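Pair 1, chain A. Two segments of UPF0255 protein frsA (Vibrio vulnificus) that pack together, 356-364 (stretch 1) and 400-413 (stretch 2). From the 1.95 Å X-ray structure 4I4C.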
# COMPACT_ATOMS: atom_id res chain seq x y z
N VAL A 356 17.80 -6.80 -15.12
CA VAL A 356 16.38 -6.94 -14.80
C VAL A 356 15.51 -6.09 -15.71
O VAL A 356 15.66 -4.87 -15.76
CB VAL A 356 16.07 -6.55 -13.34
CG1 VAL A 356 14.59 -6.82 -13.03
CG2 VAL A 356 16.99 -7.31 -12.38
N PRO A 357 14.61 -6.73 -16.46
CA PRO A 357 13.66 -5.93 -17.24
C PRO A 357 12.59 -5.35 -16.31
O PRO A 357 11.89 -6.08 -15.60
CB PRO A 357 13.10 -6.95 -18.23
CG PRO A 357 13.20 -8.26 -17.55
CD PRO A 357 14.37 -8.18 -16.59
N ILE A 358 12.52 -4.03 -16.27
CA ILE A 358 11.55 -3.33 -15.45
C ILE A 358 10.50 -2.67 -16.33
O ILE A 358 10.84 -1.91 -17.24
CB ILE A 358 12.22 -2.22 -14.60
CG1 ILE A 358 13.33 -2.80 -13.73
CG2 ILE A 358 11.17 -1.48 -13.76
CD1 ILE A 358 14.22 -1.77 -13.11
N LEU A 359 9.24 -2.97 -16.07
CA LEU A 359 8.14 -2.24 -16.68
C LEU A 359 7.66 -1.22 -15.67
O LEU A 359 7.28 -1.58 -14.56
CB LEU A 359 7.00 -3.20 -17.04
CG LEU A 359 5.66 -2.56 -17.41
CD1 LEU A 359 5.79 -1.81 -18.72
CD2 LEU A 359 4.54 -3.60 -17.47
N ALA A 360 7.66 0.04 -16.06
CA ALA A 360 7.39 1.14 -15.15
C ALA A 360 6.23 1.98 -15.68
O ALA A 360 6.35 2.64 -16.71
CB ALA A 360 8.64 1.99 -14.96
N MET A 361 5.12 1.94 -14.96
CA MET A 361 3.91 2.58 -15.42
C MET A 361 3.38 3.53 -14.37
O MET A 361 3.63 3.37 -13.17
CB MET A 361 2.83 1.52 -15.69
CG MET A 361 3.31 0.38 -16.59
SD MET A 361 2.13 -0.97 -16.75
CE MET A 361 2.25 -1.75 -15.15
N SER A 362 2.63 4.51 -14.84
CA SER A 362 1.78 5.32 -13.98
C SER A 362 0.67 5.85 -14.85
O SER A 362 0.78 5.84 -16.08
CB SER A 362 2.56 6.45 -13.33
OG SER A 362 2.83 7.48 -14.27
N LEU A 363 -0.42 6.31 -14.22
CA LEU A 363 -1.54 6.85 -14.96
C LEU A 363 -1.23 8.28 -15.42
O LEU A 363 -0.51 9.01 -14.74
CB LEU A 363 -2.83 6.80 -14.11
CG LEU A 363 -3.61 5.48 -14.06
CD1 LEU A 363 -2.75 4.30 -13.67
CD2 LEU A 363 -4.81 5.60 -13.11
N GLU A 364 -1.78 8.66 -16.57
CA GLU A 364 -1.56 9.99 -17.11
C GLU A 364 -1.91 11.08 -16.10
O GLU A 364 -2.99 11.08 -15.51
CB GLU A 364 -2.39 10.20 -18.38
CG GLU A 364 -2.12 11.55 -19.05
CD GLU A 364 -2.95 11.77 -20.30
OE1 GLU A 364 -3.26 10.79 -21.01
OE2 GLU A 364 -3.31 12.94 -20.56
N GLN A 400 -5.88 -1.84 -17.34
CA GLN A 400 -4.84 -1.90 -18.38
C GLN A 400 -3.47 -2.14 -17.76
O GLN A 400 -2.72 -3.00 -18.22
CB GLN A 400 -4.73 -0.58 -19.14
CG GLN A 400 -5.79 -0.27 -20.17
CD GLN A 400 -5.51 1.06 -20.88
OE1 GLN A 400 -4.35 1.46 -21.01
NE2 GLN A 400 -6.56 1.75 -21.31
N SER A 401 -3.15 -1.35 -16.73
CA SER A 401 -1.84 -1.42 -16.08
C SER A 401 -1.56 -2.83 -15.60
O SER A 401 -0.47 -3.38 -15.81
CB SER A 401 -1.82 -0.47 -14.88
OG SER A 401 -1.85 0.87 -15.31
N LEU A 402 -2.56 -3.40 -14.95
CA LEU A 402 -2.45 -4.72 -14.37
C LEU A 402 -2.38 -5.80 -15.44
O LEU A 402 -1.72 -6.83 -15.25
CB LEU A 402 -3.65 -4.99 -13.46
CG LEU A 402 -3.24 -5.68 -12.16
CD1 LEU A 402 -2.29 -4.77 -11.39
CD2 LEU A 402 -4.47 -6.02 -11.33
N ASP A 403 -3.06 -5.59 -16.56
CA ASP A 403 -2.96 -6.53 -17.68
C ASP A 403 -1.54 -6.56 -18.27
O ASP A 403 -1.01 -7.63 -18.59
CB ASP A 403 -4.01 -6.23 -18.76
CG ASP A 403 -5.43 -6.59 -18.33
OD1 ASP A 403 -5.59 -7.35 -17.34
OD2 ASP A 403 -6.39 -6.13 -18.99
N LEU A 404 -0.94 -5.38 -18.41
CA LEU A 404 0.43 -5.22 -18.88
C LEU A 404 1.45 -5.84 -17.92
O LEU A 404 2.50 -6.36 -18.33
CB LEU A 404 0.74 -3.73 -19.04
CG LEU A 404 0.08 -3.05 -20.23
CD1 LEU A 404 0.21 -1.55 -20.12
CD2 LEU A 404 0.70 -3.53 -21.53
N ALA A 405 1.11 -5.76 -16.63
CA ALA A 405 1.94 -6.30 -15.56
C ALA A 405 2.01 -7.81 -15.65
O ALA A 405 3.10 -8.39 -15.58
CB ALA A 405 1.36 -5.90 -14.21
N ILE A 406 0.86 -8.45 -15.77
CA ILE A 406 0.81 -9.90 -15.78
C ILE A 406 1.47 -10.45 -17.06
O ILE A 406 2.13 -11.50 -17.03
CB ILE A 406 -0.63 -10.43 -15.53
CG1 ILE A 406 -0.82 -10.83 -14.06
CG2 ILE A 406 -0.94 -11.63 -16.39
CD1 ILE A 406 -0.25 -9.84 -13.06
N LYS A 407 1.30 -9.74 -18.17
CA LYS A 407 1.96 -10.12 -19.42
C LYS A 407 3.49 -10.08 -19.30
O LYS A 407 4.19 -10.97 -19.80
CB LYS A 407 1.51 -9.25 -20.60
CG LYS A 407 0.29 -9.80 -21.33
CD LYS A 407 0.52 -11.24 -21.81
CE LYS A 407 1.72 -11.33 -22.76
NZ LYS A 407 1.82 -12.66 -23.43
N TRP A 408 3.97 -9.04 -18.63
CA TRP A 408 5.39 -8.87 -18.38
C TRP A 408 5.90 -10.04 -17.55
O TRP A 408 6.94 -10.63 -17.85
CB TRP A 408 5.62 -7.56 -17.64
CG TRP A 408 7.05 -7.08 -17.57
CD1 TRP A 408 7.93 -7.28 -16.54
CD2 TRP A 408 7.74 -6.30 -18.55
NE1 TRP A 408 9.13 -6.67 -16.83
CE2 TRP A 408 9.04 -6.06 -18.05
CE3 TRP A 408 7.39 -5.78 -19.80
CZ2 TRP A 408 9.99 -5.33 -18.75
CZ3 TRP A 408 8.33 -5.04 -20.50
CH2 TRP A 408 9.61 -4.82 -19.97
N LEU A 409 5.14 -10.40 -16.52
CA LEU A 409 5.53 -11.50 -15.64
C LEU A 409 5.40 -12.84 -16.34
O LEU A 409 6.23 -13.72 -16.17
CB LEU A 409 4.72 -11.47 -14.35
CG LEU A 409 5.09 -10.25 -13.51
CD1 LEU A 409 3.94 -9.83 -12.62
CD2 LEU A 409 6.34 -10.53 -12.69
N GLU A 410 4.35 -12.98 -17.14
CA GLU A 410 4.18 -14.14 -17.98
C GLU A 410 5.40 -14.32 -18.89
O GLU A 410 5.95 -15.42 -18.98
CB GLU A 410 2.93 -13.95 -18.84
CG GLU A 410 2.45 -15.18 -19.57
CD GLU A 410 0.98 -15.06 -19.93
OE1 GLU A 410 0.39 -13.99 -19.68
OE2 GLU A 410 0.41 -16.05 -20.45
N ASP A 411 5.82 -13.24 -19.54
CA ASP A 411 6.94 -13.31 -20.49
C ASP A 411 8.30 -13.57 -19.83
O ASP A 411 9.12 -14.30 -20.37
CB ASP A 411 7.02 -12.05 -21.36
CG ASP A 411 5.78 -11.85 -22.23
OD1 ASP A 411 4.99 -12.81 -22.39
OD2 ASP A 411 5.60 -10.73 -22.75
N GLU A 412 8.53 -12.97 -18.67
CA GLU A 412 9.87 -13.00 -18.09
C GLU A 412 10.03 -14.04 -16.99
O GLU A 412 11.13 -14.55 -16.78
CB GLU A 412 10.28 -11.60 -17.60
CG GLU A 412 10.28 -10.53 -18.69
CD GLU A 412 11.38 -10.74 -19.73
OE1 GLU A 412 12.28 -11.55 -19.48
OE2 GLU A 412 11.34 -10.08 -20.79
N LEU A 413 8.93 -14.35 -16.30
CA LEU A 413 8.95 -15.31 -15.20
C LEU A 413 8.60 -16.74 -15.62
O LEU A 413 9.25 -17.68 -15.17
CB LEU A 413 7.99 -14.86 -14.09
CG LEU A 413 8.49 -14.68 -12.66
CD1 LEU A 413 9.71 -13.78 -12.64
CD2 LEU A 413 7.34 -14.11 -11.77

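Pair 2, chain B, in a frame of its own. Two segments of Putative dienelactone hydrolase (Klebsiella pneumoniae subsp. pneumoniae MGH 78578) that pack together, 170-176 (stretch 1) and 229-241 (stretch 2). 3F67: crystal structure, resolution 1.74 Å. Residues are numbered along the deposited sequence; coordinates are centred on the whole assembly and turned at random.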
# COMPACT_ATOMS: atom_id res chain seq x y z
N ALA B 170 10.66 5.98 7.63
CA ALA B 170 10.84 6.29 6.21
C ALA B 170 9.92 7.45 5.84
O ALA B 170 8.85 7.61 6.47
CB ALA B 170 10.42 5.08 5.34
N PRO B 171 10.32 8.28 4.84
CA PRO B 171 9.45 9.37 4.37
C PRO B 171 8.16 8.83 3.76
O PRO B 171 8.23 7.92 2.91
CB PRO B 171 10.29 10.06 3.26
CG PRO B 171 11.68 9.64 3.54
CD PRO B 171 11.62 8.28 4.14
N VAL B 172 7.01 9.37 4.21
CA VAL B 172 5.72 8.89 3.71
C VAL B 172 5.01 10.02 3.05
O VAL B 172 4.87 11.10 3.64
CB VAL B 172 4.80 8.38 4.85
CG1 VAL B 172 3.55 7.81 4.23
CG2 VAL B 172 5.51 7.28 5.68
N LEU B 173 4.56 9.79 1.82
CA LEU B 173 3.70 10.76 1.10
C LEU B 173 2.28 10.21 1.16
O LEU B 173 2.05 9.03 0.78
CB LEU B 173 4.12 10.79 -0.39
CG LEU B 173 3.15 11.46 -1.34
CD1 LEU B 173 2.92 12.99 -1.00
CD2 LEU B 173 3.77 11.39 -2.77
N GLY B 174 1.31 11.02 1.59
CA GLY B 174 -0.09 10.56 1.54
C GLY B 174 -0.82 11.28 0.40
O GLY B 174 -0.62 12.47 0.18
N LEU B 175 -1.66 10.55 -0.32
CA LEU B 175 -2.44 11.16 -1.43
C LEU B 175 -3.91 10.98 -1.07
O LEU B 175 -4.42 9.85 -1.05
CB LEU B 175 -2.08 10.43 -2.75
CG LEU B 175 -0.59 10.57 -3.13
CD1 LEU B 175 -0.24 9.62 -4.31
CD2 LEU B 175 -0.22 12.07 -3.51
N TYR B 176 -4.60 12.09 -0.75
CA TYR B 176 -5.92 12.03 -0.11
C TYR B 176 -6.92 12.87 -0.93
O TYR B 176 -6.52 13.82 -1.61
CB TYR B 176 -5.81 12.51 1.35
CG TYR B 176 -5.29 11.38 2.23
CD1 TYR B 176 -3.96 10.90 2.08
CD2 TYR B 176 -6.12 10.76 3.17
CE1 TYR B 176 -3.49 9.84 2.81
CE2 TYR B 176 -5.65 9.67 3.95
CZ TYR B 176 -4.33 9.23 3.77
OH TYR B 176 -3.86 8.14 4.47
N ASP B 229 -1.94 13.05 -11.48
CA ASP B 229 -1.04 13.85 -10.66
C ASP B 229 -0.46 13.02 -9.51
O ASP B 229 0.74 13.08 -9.22
CB ASP B 229 -1.75 15.10 -10.12
CG ASP B 229 -0.81 16.02 -9.37
OD1 ASP B 229 -0.13 16.81 -10.05
OD2 ASP B 229 -0.70 15.94 -8.12
N GLY B 230 -1.32 12.26 -8.83
CA GLY B 230 -0.86 11.41 -7.70
C GLY B 230 0.16 10.39 -8.14
O GLY B 230 1.19 10.16 -7.46
N TRP B 231 -0.08 9.79 -9.30
CA TRP B 231 0.86 8.79 -9.82
C TRP B 231 2.24 9.45 -10.07
O TRP B 231 3.28 8.88 -9.72
CB TRP B 231 0.34 8.21 -11.13
CG TRP B 231 1.05 6.93 -11.55
CD1 TRP B 231 1.94 6.78 -12.56
CD2 TRP B 231 0.84 5.61 -10.98
NE1 TRP B 231 2.36 5.44 -12.62
CE2 TRP B 231 1.70 4.72 -11.68
CE3 TRP B 231 0.04 5.12 -9.93
CZ2 TRP B 231 1.76 3.35 -11.39
CZ3 TRP B 231 0.12 3.76 -9.62
CH2 TRP B 231 0.97 2.88 -10.36
N GLN B 232 2.24 10.68 -10.60
CA GLN B 232 3.52 11.35 -10.85
C GLN B 232 4.17 11.75 -9.52
O GLN B 232 5.41 11.63 -9.40
CB GLN B 232 3.33 12.58 -11.75
CG GLN B 232 2.92 12.19 -13.22
CD GLN B 232 3.87 11.13 -13.84
OE1 GLN B 232 3.43 10.06 -14.34
NE2 GLN B 232 5.18 11.40 -13.76
N ARG B 233 3.37 12.14 -8.54
CA ARG B 233 3.95 12.50 -7.19
C ARG B 233 4.53 11.26 -6.54
O ARG B 233 5.56 11.33 -5.89
CB ARG B 233 2.90 13.12 -6.25
CG ARG B 233 2.53 14.59 -6.63
CD ARG B 233 1.51 15.16 -5.64
NE ARG B 233 1.20 16.53 -6.08
CZ ARG B 233 1.86 17.62 -5.68
NH1 ARG B 233 2.83 17.53 -4.78
NH2 ARG B 233 1.46 18.83 -6.14
N MSE B 234 3.88 10.11 -6.72
CA MSE B 234 4.43 8.85 -6.17
C MSE B 234 5.79 8.51 -6.79
O MSE B 234 6.77 8.22 -6.09
CB MSE B 234 3.46 7.70 -6.43
CG MSE B 234 3.97 6.33 -5.94
SE MSE B 234 2.84 4.92 -6.71
CE MSE B 234 3.36 5.17 -8.55
N LEU B 235 5.85 8.54 -8.13
CA LEU B 235 7.13 8.30 -8.80
C LEU B 235 8.20 9.33 -8.39
O LEU B 235 9.37 8.94 -8.22
CB LEU B 235 6.96 8.32 -10.32
CG LEU B 235 6.04 7.15 -10.80
CD1 LEU B 235 5.78 7.36 -12.29
CD2 LEU B 235 6.70 5.75 -10.58
N ALA B 236 7.82 10.60 -8.21
CA ALA B 236 8.80 11.62 -7.78
C ALA B 236 9.33 11.32 -6.36
O ALA B 236 10.51 11.52 -6.06
CB ALA B 236 8.12 13.04 -7.80
N TRP B 237 8.45 10.80 -5.51
CA TRP B 237 8.79 10.55 -4.11
C TRP B 237 9.80 9.42 -4.05
O TRP B 237 10.72 9.43 -3.23
CB TRP B 237 7.51 10.15 -3.35
CG TRP B 237 7.64 10.14 -1.85
CD1 TRP B 237 7.78 9.03 -1.06
CD2 TRP B 237 7.55 11.26 -1.00
NE1 TRP B 237 7.81 9.42 0.28
CE2 TRP B 237 7.65 10.78 0.34
CE3 TRP B 237 7.38 12.65 -1.23
CZ2 TRP B 237 7.59 11.64 1.46
CZ3 TRP B 237 7.31 13.52 -0.12
CH2 TRP B 237 7.43 13.01 1.22
N PHE B 238 9.61 8.42 -4.92
CA PHE B 238 10.45 7.21 -4.98
C PHE B 238 11.75 7.41 -5.76
O PHE B 238 12.66 6.56 -5.70
CB PHE B 238 9.72 6.05 -5.67
CG PHE B 238 8.61 5.41 -4.84
CD1 PHE B 238 7.59 4.66 -5.48
CD2 PHE B 238 8.54 5.59 -3.45
CE1 PHE B 238 6.56 4.07 -4.73
CE2 PHE B 238 7.50 4.97 -2.67
CZ PHE B 238 6.51 4.23 -3.31
N ALA B 239 11.82 8.50 -6.50
CA ALA B 239 12.83 8.59 -7.60
C ALA B 239 14.29 8.37 -7.18
O ALA B 239 15.09 7.79 -7.95
CB ALA B 239 12.71 9.95 -8.31
N GLN B 240 14.69 8.87 -6.00
CA GLN B 240 16.11 8.78 -5.63
C GLN B 240 16.53 7.43 -5.08
O GLN B 240 17.74 7.20 -4.89
CB GLN B 240 16.45 9.85 -4.55
CG GLN B 240 16.01 9.47 -3.12
CD GLN B 240 16.18 10.62 -2.17
OE1 GLN B 240 17.24 10.78 -1.58
NE2 GLN B 240 15.18 11.45 -2.04
N TYR B 241 15.55 6.60 -4.73
CA TYR B 241 15.83 5.37 -3.94
C TYR B 241 16.15 4.17 -4.81
O TYR B 241 15.88 4.21 -6.02
CB TYR B 241 14.64 5.07 -2.99
CG TYR B 241 14.41 6.19 -2.04
CD1 TYR B 241 13.30 7.07 -2.19
CD2 TYR B 241 15.32 6.45 -1.01
CE1 TYR B 241 13.11 8.15 -1.29
CE2 TYR B 241 15.13 7.53 -0.12
CZ TYR B 241 14.02 8.36 -0.28
OH TYR B 241 13.83 9.38 0.61
OXT TYR B 241 16.72 3.18 -4.29

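Where do the two contacts differ most? Near the N-terminal end of the helical stretch, where S401(A) of pair 1 matches G230(B) of pair 2. Opposite them M361(A) matches L175(B), both with CA-to-CB toward the helix. In pair 1 the serine keeps its side chain at the strand, and the long methionine lies beside it, with M361(A) CE 3.2 Å from S401(A) O and 4.3 Å from S401(A) CB. In pair 2 the glycine leaves the room to a shorter, branched residue: L175(B) CD1 sits 3.5 Å from G230(B) O. An ideal CB on that glycine would stand 3.4 Å from L175(B) CD1, a tight fit, and the CA atoms of G230(B) and L175(B) are 6.5 Å apart, against 7.0 Å for S401(A) and M361(A).

What backbone do they share? Each is a strand with a helix running along it, almost exactly antiparallel, at 174° in pair 1 and 180° in pair 2, with a closest axis approach of 9.6 Å in both. Fourteen central residues superpose with an RMSD of 0.5 Å. The proline just before the strand and alternate strand residues point toward the helix: P357(A), L359(A) and M361(A), matched by P171(B), L173(B) and L175(B), while I358(A) and its match V172(B) point away.

What holds the centre in both? A tryptophan, W408(A) or W237(B), fills the same place with the same t rotamer at chi1. Its NE1 donates a hydrogen bond to the proline carbonyl near the ring plane: W408(A) NE1 to P357(A) O is 3.1 Å, and W237(B) NE1 to P171(B) O is also 3.1 Å. The leucine then covers a ring face. L359(A) CB lies 3.5 Å from W408(A) CD2, and L173(B) CB lies 3.5 Å from W237(B) CD2; the CH-pi contact is to the six-membered ring in pair 1 and the five-membered ring in pair 2.

How do unlike residues serve one position on the side of the helix that faces the strand? L404(A) matches R233(B). The leucine offers carbon to its neighbours, with CB 3.8 Å from M361(A) SD and 4.1 Å from L359(A) CD2. The arginine supplies aliphatic stem instead: its CB is 4.0 Å from L173(B) CD2 and its CD 4.1 Å from L175(B) CD2. Its charged end leads away from the strand, and R233(B) NE forms a salt bridge with D229(B) OD2 at 2.8 Å, one helical turn back. The aliphatic part packs on the leucines while NE is paired with D229(B).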